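Local coordinates for vacuolar aminopeptidase 1 (Saccharomyces cerevisiae, PDB 5JGF) that removes N-terminal amino acids, preferably neutral or hydrophobic ones, from peptides as a zinc-dependent vacuolar enzyme of the M18 family, built as a homododecamer, at the interface of chains A and B. Coordinates in Å, arbitrary orientation; residue numbers count along the deposited sequence, not the author numbering. Chains: chain A/B, Vacuolar aminopeptidase 1.

The interface of chains A and B. Residues chain A 126, 350, 353, 435-436, 439; chain B 129, 162, 164-166.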
# COMPACT_ATOMS: atom_id res chain seq x y z
N LEU A 126 4.85 -26.29 -16.94
CA LEU A 126 5.68 -27.36 -17.49
C LEU A 126 4.81 -28.34 -18.29
O LEU A 126 5.32 -29.08 -19.14
CB LEU A 126 6.40 -28.10 -16.36
CG LEU A 126 7.39 -27.24 -15.57
CD1 LEU A 126 8.01 -28.06 -14.45
CD2 LEU A 126 8.48 -26.72 -16.50
N ASN A 350 21.22 -28.63 -8.22
CA ASN A 350 20.91 -27.92 -9.46
C ASN A 350 21.84 -26.70 -9.41
O ASN A 350 21.64 -25.80 -8.60
CB ASN A 350 19.45 -27.45 -9.49
CG ASN A 350 19.05 -26.82 -10.81
OD1 ASN A 350 19.84 -26.08 -11.41
ND2 ASN A 350 17.83 -27.08 -11.26
N PHE A 353 20.58 -22.99 -9.03
CA PHE A 353 19.91 -22.56 -7.80
C PHE A 353 20.75 -23.00 -6.60
O PHE A 353 20.26 -23.68 -5.70
CB PHE A 353 18.51 -23.18 -7.70
CG PHE A 353 17.61 -22.84 -8.85
CD1 PHE A 353 17.69 -23.54 -10.05
CD2 PHE A 353 16.69 -21.80 -8.75
CE1 PHE A 353 16.87 -23.21 -11.13
CE2 PHE A 353 15.86 -21.46 -9.82
CZ PHE A 353 15.96 -22.17 -11.02
N LEU A 435 17.14 -34.45 -10.96
CA LEU A 435 16.92 -33.03 -11.16
C LEU A 435 15.46 -32.85 -11.56
O LEU A 435 14.82 -33.79 -12.05
CB LEU A 435 17.78 -32.50 -12.31
CG LEU A 435 19.28 -32.26 -12.13
CD1 LEU A 435 19.90 -31.96 -13.49
CD2 LEU A 435 19.50 -31.09 -11.17
N SER A 436 14.93 -31.65 -11.34
CA SER A 436 13.57 -31.31 -11.75
C SER A 436 12.47 -32.26 -11.29
O SER A 436 11.57 -32.60 -12.06
CB SER A 436 13.53 -31.20 -13.27
OG SER A 436 14.64 -30.46 -13.74
N SER A 439 8.58 -32.37 -12.45
CA SER A 439 8.41 -31.73 -13.75
C SER A 439 7.74 -32.80 -14.61
O SER A 439 7.60 -33.94 -14.18
CB SER A 439 9.76 -31.39 -14.37
OG SER A 439 9.60 -31.11 -15.75
N ASP B 129 13.27 -27.86 -18.99
CA ASP B 129 13.07 -29.29 -19.10
C ASP B 129 12.72 -29.77 -20.50
O ASP B 129 11.85 -30.62 -20.68
CB ASP B 129 12.00 -29.72 -18.09
CG ASP B 129 12.35 -29.31 -16.67
OD1 ASP B 129 13.54 -29.01 -16.42
OD2 ASP B 129 11.46 -29.28 -15.80
N ARG B 162 20.20 -29.15 -21.37
CA ARG B 162 18.84 -29.03 -20.87
C ARG B 162 18.87 -28.00 -19.74
O ARG B 162 19.81 -27.97 -18.94
CB ARG B 162 18.39 -30.41 -20.36
CG ARG B 162 17.11 -30.45 -19.53
CD ARG B 162 16.85 -31.90 -19.10
NE ARG B 162 15.65 -32.05 -18.29
CZ ARG B 162 15.53 -31.61 -17.05
NH1 ARG B 162 16.54 -30.99 -16.46
NH2 ARG B 162 14.38 -31.75 -16.40
N PRO B 164 17.42 -27.10 -16.47
CA PRO B 164 16.68 -27.72 -15.37
C PRO B 164 15.82 -26.85 -14.47
O PRO B 164 16.31 -25.91 -13.84
CB PRO B 164 17.78 -28.43 -14.59
CG PRO B 164 18.89 -27.43 -14.67
CD PRO B 164 18.85 -26.96 -16.12
N SER B 165 14.54 -27.18 -14.39
CA SER B 165 13.63 -26.46 -13.51
C SER B 165 13.99 -26.90 -12.10
O SER B 165 14.51 -28.00 -11.90
CB SER B 165 12.18 -26.86 -13.79
OG SER B 165 11.96 -28.23 -13.50
N LEU B 166 13.73 -26.04 -11.12
CA LEU B 166 14.00 -26.39 -9.73
C LEU B 166 12.75 -27.11 -9.22
O LEU B 166 11.64 -26.70 -9.54
CB LEU B 166 14.25 -25.14 -8.89
CG LEU B 166 14.49 -25.37 -7.39
CD1 LEU B 166 15.75 -26.19 -7.19
CD2 LEU B 166 14.62 -24.02 -6.68
O HOH W 1 16.32 -29.35 -10.21
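B:Leu166 lies across one face of the A:Phe353 ring, its CB 3.8 Å above the ring centre in a CH-pi contact. With CG anti to the backbone N (chi1 178°), the leucine fork runs on over the ring's root, where methyl CD2 meets A:Phe353 CD2 at 3.7 Å. The edge of the same ring faces A:Asn350 OD1 in plane. That amide in turn abuts the B:Pro164 ring, and its ND2 donates a nearly straight bond (166° at H) to B:Pro164 O, 3.2 Å away; the carbonyl is met from above its plane, off the lone pairs. ND2 also touches water 1, which links it and A:Ser436 N to B:Ser165 O.

Farther out, A:Ser436 OG is gripped from several sides. Its one hydrogen can go to B:Ser165 O, on an in-plane lone pair, or to B:Asp129 OD1, met from above the carboxylate plane, or be shared between them, while B:Arg162 NH2 donates to OG at 3.0 Å within the guanidinium plane. The same NH2 forms a salt bridge to B:Asp129 OD1 (2.9 Å) within chain B. B:Ser165 N reaches OD1 from the face opposite A:Ser436 OG. At OD2, B:Ser165 OG takes the syn lone pair and A:Ser439 OG comes from the anti side at 2.6 Å, tilted out of the carboxylate plane. Donors at both oxygens, with the arginine beside them, would hold the carboxylate's rotation and probably stabilise its negative charge. A:Leu126 backs OD2 with its methyls.

A:Leu435, A:Ser436 and A:Ser439 ride the loop between strands 433-434 and 442-445, the serines bracketing zinc ligand A:His438 in sequence; chain B brings the loop holding B:Pro164 to B:Leu166, and a two-fold twin exchanges the chains.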